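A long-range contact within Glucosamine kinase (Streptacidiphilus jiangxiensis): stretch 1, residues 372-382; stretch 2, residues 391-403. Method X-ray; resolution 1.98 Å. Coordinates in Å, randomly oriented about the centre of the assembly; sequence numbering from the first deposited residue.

Stretch 1, residues 372-382: AQRSFLDAYRT
Stretch 2, residues 391-403: DLFDDRLLTPLRY

A helix packs against a following loop-and-helix segment in glucosamine kinase. Residues 372-382 are helical throughout, with i to i+4 backbone hydrogen bonds from Phe 376 N to Ala 372 O (2.9 Å) through Thr 382 N to Asp 378 O (2.8 Å). Stretch 2 leaves a 3-10 segment at Asp 391 and Leu 392, extends through Phe 393 (phi/psi -102/112°) and Asp 394 (-105/100°), makes a 3-10 turn over 395-397 and continues as a helix that includes 398-403. The helix axes run at 128° and approach no closer than 15.6 Å; much of the contact is made instead with the segment before the second helix. CA atoms lie 8.3 Å apart for Arg 381 and Phe 393 and 10.0 Å for Leu 377 and Asp 395. As stretch 1 runs from Gln 373 to Arg 381, its partners run broadly backward from Arg 402 to Leu 392. The contact buries 369 Å² in total.

An aromatic and apolar patch centres on Phe 393 (chi1 t, chi2 48°), which points toward the helix and is the residue most covered. Tyr 380 (t, chi2 78°) turns its ring edge to the Phe 393 face, planes at 88° and centroids 5.1 Å apart, with Tyr 380 CE2 3.5 Å from Phe 393 CG. Tyr 380 OH reaches 3.4 Å from CD1 of Leu 392 (p, p), while the hydroxyl is hydrogen-bonded elsewhere in the structure, so the buried ring keeps its polar end satisfied. One turn back, Leu 377 (m, t) has CD2 4.4 Å from Phe 393 CZ, and both CD1 (4.3 Å) and CD2 (4.4 Å) of Leu 377 lie near CD1 of Leu 398 (m, t).

A charged contact flanks this patch. Arg 381 (m, t, t, chi4 98°) starts sideways, but its extended chain carries the guanidinium to stretch 2. Arg 381 NH2 donates to Asp 395 OD2 at 2.9 Å (149°), a hydrogen bond within a salt bridge; Asp 395 is p, chi2 13°. The carboxylate oxygen meets the guanidinium edge, leaving a face to Phe 393, whose CE2 is 3.8 Å from Arg 381 NH2. Water 1 accepts from Arg 381 NE (2.7 Å) and donates weakly to Asp 395 OD2 (3.3 Å), supplementing the direct bridge.

A polar contact closes the other end: NH2 of Arg 402 (t, p, t, chi4 -84°) donates a hydrogen bond to Gln 373 OE1 at 2.7 Å (166°), with the oxygen near the guanidinium plane. Gln 373 (m, t, chi3 70°) offers a neutral acceptor to this buried arginine, whose NE and NH1 are hydrogen-bonded elsewhere in the structure.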

# COMPACT_ATOMS: atom_id res chain seq x y z
N ALA A 372 13.58 18.34 -7.00
CA ALA A 372 13.33 16.93 -6.69
C ALA A 372 12.24 16.35 -7.59
O ALA A 372 12.34 15.21 -8.06
CB ALA A 372 12.95 16.76 -5.22
N GLN A 373 11.20 17.15 -7.88
CA GLN A 373 10.16 16.69 -8.79
C GLN A 373 10.72 16.48 -10.19
O GLN A 373 10.39 15.49 -10.83
CB GLN A 373 8.98 17.67 -8.76
CG GLN A 373 8.27 17.64 -7.36
CD GLN A 373 7.11 18.62 -7.21
OE1 GLN A 373 6.06 18.46 -7.81
NE2 GLN A 373 7.30 19.63 -6.37
N ARG A 374 11.59 17.39 -10.66
CA ARG A 374 12.23 17.21 -11.95
C ARG A 374 13.18 16.00 -11.94
O ARG A 374 13.20 15.22 -12.90
CB ARG A 374 12.98 18.48 -12.33
CG ARG A 374 13.75 18.40 -13.65
CD ARG A 374 12.87 17.90 -14.79
NE ARG A 374 11.64 18.68 -14.91
CZ ARG A 374 10.56 18.28 -15.58
NH1 ARG A 374 9.49 19.06 -15.62
NH2 ARG A 374 10.55 17.12 -16.21
N SER A 375 13.96 15.83 -10.86
CA SER A 375 14.86 14.69 -10.77
C SER A 375 14.09 13.37 -10.81
O SER A 375 14.51 12.42 -11.47
CB SER A 375 15.71 14.76 -9.49
OG SER A 375 16.47 15.95 -9.44
N PHE A 376 12.98 13.30 -10.08
CA PHE A 376 12.17 12.09 -10.07
C PHE A 376 11.64 11.77 -11.46
O PHE A 376 11.81 10.65 -11.96
CB PHE A 376 11.00 12.24 -9.09
CG PHE A 376 10.08 11.05 -9.06
CD1 PHE A 376 9.08 10.91 -10.00
CD2 PHE A 376 10.24 10.07 -8.09
CE1 PHE A 376 8.26 9.80 -9.98
CE2 PHE A 376 9.39 8.99 -8.05
CZ PHE A 376 8.41 8.84 -9.01
N LEU A 377 10.97 12.74 -12.10
CA LEU A 377 10.38 12.51 -13.41
C LEU A 377 11.42 12.16 -14.47
O LEU A 377 11.19 11.27 -15.30
CB LEU A 377 9.60 13.75 -13.84
CG LEU A 377 8.29 14.01 -13.10
CD1 LEU A 377 7.70 15.35 -13.52
CD2 LEU A 377 7.29 12.89 -13.35
N ASP A 378 12.56 12.86 -14.48
CA ASP A 378 13.61 12.55 -15.45
C ASP A 378 14.11 11.12 -15.28
O ASP A 378 14.23 10.37 -16.26
CB ASP A 378 14.76 13.55 -15.32
CG ASP A 378 14.38 14.94 -15.81
OD1 ASP A 378 13.26 15.11 -16.34
OD2 ASP A 378 15.21 15.86 -15.67
N ALA A 379 14.41 10.72 -14.04
CA ALA A 379 14.84 9.36 -13.79
C ALA A 379 13.76 8.36 -14.16
O ALA A 379 14.04 7.32 -14.76
CB ALA A 379 15.24 9.21 -12.32
N TYR A 380 12.51 8.66 -13.80
CA TYR A 380 11.40 7.77 -14.14
C TYR A 380 11.27 7.59 -15.64
O TYR A 380 11.17 6.46 -16.14
CB TYR A 380 10.11 8.32 -13.52
CG TYR A 380 8.86 7.51 -13.80
CD1 TYR A 380 8.59 6.34 -13.11
CD2 TYR A 380 7.94 7.95 -14.75
CE1 TYR A 380 7.43 5.60 -13.37
CE2 TYR A 380 6.78 7.23 -15.02
CZ TYR A 380 6.53 6.06 -14.33
OH TYR A 380 5.39 5.36 -14.62
N ARG A 381 11.26 8.69 -16.39
CA ARG A 381 11.16 8.61 -17.85
C ARG A 381 12.35 7.90 -18.46
O ARG A 381 12.20 7.04 -19.34
CB ARG A 381 11.04 10.02 -18.46
CG ARG A 381 9.66 10.66 -18.32
CD ARG A 381 9.52 11.84 -19.28
NE ARG A 381 8.19 12.45 -19.23
CZ ARG A 381 7.88 13.53 -18.53
NH1 ARG A 381 8.80 14.14 -17.79
NH2 ARG A 381 6.65 14.00 -18.55
N THR A 382 13.57 8.25 -18.01
CA THR A 382 14.77 7.60 -18.55
C THR A 382 14.74 6.10 -18.29
O THR A 382 15.09 5.30 -19.16
CB THR A 382 16.02 8.22 -17.94
OG1 THR A 382 16.03 9.62 -18.18
CG2 THR A 382 17.29 7.62 -18.56
N ASP A 391 5.33 3.71 -22.86
CA ASP A 391 3.93 3.98 -23.17
C ASP A 391 2.98 3.74 -22.00
O ASP A 391 1.78 4.02 -22.13
CB ASP A 391 3.48 3.12 -24.36
CG ASP A 391 3.86 1.65 -24.20
OD1 ASP A 391 4.40 1.28 -23.14
OD2 ASP A 391 3.63 0.88 -25.16
N LEU A 392 3.45 3.23 -20.86
CA LEU A 392 2.55 3.09 -19.73
C LEU A 392 2.34 4.40 -19.00
O LEU A 392 1.38 4.52 -18.23
CB LEU A 392 3.08 2.02 -18.76
CG LEU A 392 4.42 2.23 -18.09
CD1 LEU A 392 4.28 3.06 -16.83
CD2 LEU A 392 5.05 0.87 -17.79
N PHE A 393 3.18 5.40 -19.25
CA PHE A 393 3.11 6.70 -18.58
C PHE A 393 2.46 7.71 -19.52
O PHE A 393 3.03 8.06 -20.55
CB PHE A 393 4.51 7.14 -18.14
CG PHE A 393 4.53 8.48 -17.45
CD1 PHE A 393 3.64 8.77 -16.43
CD2 PHE A 393 5.45 9.45 -17.82
CE1 PHE A 393 3.66 9.99 -15.80
CE2 PHE A 393 5.47 10.68 -17.18
CZ PHE A 393 4.57 10.95 -16.18
N ASP A 394 1.25 8.17 -19.17
CA ASP A 394 0.55 9.23 -19.90
C ASP A 394 0.64 10.50 -19.07
O ASP A 394 -0.12 10.68 -18.10
CB ASP A 394 -0.90 8.83 -20.16
CG ASP A 394 -1.65 9.82 -21.06
OD1 ASP A 394 -1.13 10.93 -21.31
OD2 ASP A 394 -2.77 9.49 -21.48
N ASP A 395 1.58 11.39 -19.43
CA ASP A 395 1.85 12.56 -18.60
C ASP A 395 0.82 13.67 -18.78
O ASP A 395 0.89 14.67 -18.06
CB ASP A 395 3.26 13.10 -18.87
CG ASP A 395 3.51 13.41 -20.32
OD1 ASP A 395 2.54 13.45 -21.11
OD2 ASP A 395 4.69 13.59 -20.67
N ARG A 396 -0.14 13.51 -19.68
CA ARG A 396 -1.29 14.41 -19.67
C ARG A 396 -2.03 14.34 -18.35
O ARG A 396 -2.71 15.30 -17.99
CB ARG A 396 -2.23 14.07 -20.83
CG ARG A 396 -1.60 14.21 -22.21
CD ARG A 396 -2.53 13.70 -23.29
NE ARG A 396 -2.91 12.30 -23.06
CZ ARG A 396 -3.86 11.67 -23.74
NH1 ARG A 396 -4.53 12.30 -24.70
NH2 ARG A 396 -4.13 10.40 -23.47
N LEU A 397 -1.91 13.24 -17.62
CA LEU A 397 -2.60 13.07 -16.35
C LEU A 397 -1.90 13.75 -15.19
O LEU A 397 -2.47 13.81 -14.10
CB LEU A 397 -2.76 11.59 -16.04
CG LEU A 397 -3.73 10.81 -16.91
CD1 LEU A 397 -3.50 9.32 -16.79
CD2 LEU A 397 -5.15 11.16 -16.50
N LEU A 398 -0.67 14.25 -15.39
CA LEU A 398 0.09 14.76 -14.25
C LEU A 398 -0.66 15.87 -13.53
O LEU A 398 -0.86 15.82 -12.32
CB LEU A 398 1.46 15.26 -14.72
CG LEU A 398 2.52 14.20 -14.96
CD1 LEU A 398 3.86 14.85 -15.31
CD2 LEU A 398 2.65 13.31 -13.73
N THR A 399 -1.09 16.91 -14.26
CA THR A 399 -1.70 18.05 -13.56
C THR A 399 -3.03 17.68 -12.91
O THR A 399 -3.19 17.94 -11.71
CB THR A 399 -1.84 19.22 -14.51
OG1 THR A 399 -0.54 19.54 -15.05
CG2 THR A 399 -2.39 20.45 -13.77
N PRO A 400 -4.01 17.11 -13.61
CA PRO A 400 -5.27 16.79 -12.91
C PRO A 400 -5.10 15.86 -11.73
O PRO A 400 -5.72 16.09 -10.68
CB PRO A 400 -6.14 16.17 -14.02
CG PRO A 400 -5.22 15.83 -15.14
CD PRO A 400 -4.07 16.82 -15.05
N LEU A 401 -4.28 14.80 -11.84
CA LEU A 401 -4.13 13.87 -10.72
C LEU A 401 -3.34 14.51 -9.58
O LEU A 401 -3.61 14.23 -8.40
CB LEU A 401 -3.45 12.59 -11.18
CG LEU A 401 -4.21 11.67 -12.12
CD1 LEU A 401 -3.45 10.34 -12.28
CD2 LEU A 401 -5.64 11.41 -11.63
N ARG A 402 -2.37 15.36 -9.88
CA ARG A 402 -1.64 16.03 -8.81
C ARG A 402 -2.55 16.96 -8.03
O ARG A 402 -2.56 16.95 -6.79
CB ARG A 402 -0.43 16.79 -9.38
CG ARG A 402 0.31 17.61 -8.35
CD ARG A 402 0.91 16.75 -7.22
NE ARG A 402 1.53 17.59 -6.20
CZ ARG A 402 2.78 18.06 -6.29
NH1 ARG A 402 3.25 18.84 -5.33
NH2 ARG A 402 3.55 17.73 -7.32
N TYR A 403 -3.36 17.77 -8.74
CA TYR A 403 -4.30 18.63 -8.05
C TYR A 403 -5.17 17.80 -7.11
O TYR A 403 -5.39 18.19 -5.96
CB TYR A 403 -5.16 19.40 -9.06
CG TYR A 403 -4.44 20.54 -9.78
CD1 TYR A 403 -3.13 20.88 -9.48
CD2 TYR A 403 -5.10 21.28 -10.77
CE1 TYR A 403 -2.49 21.93 -10.14
CE2 TYR A 403 -4.47 22.32 -11.42
CZ TYR A 403 -3.16 22.63 -11.11
OH TYR A 403 -2.53 23.67 -11.77
O HOH W 1 6.58 10.88 -20.81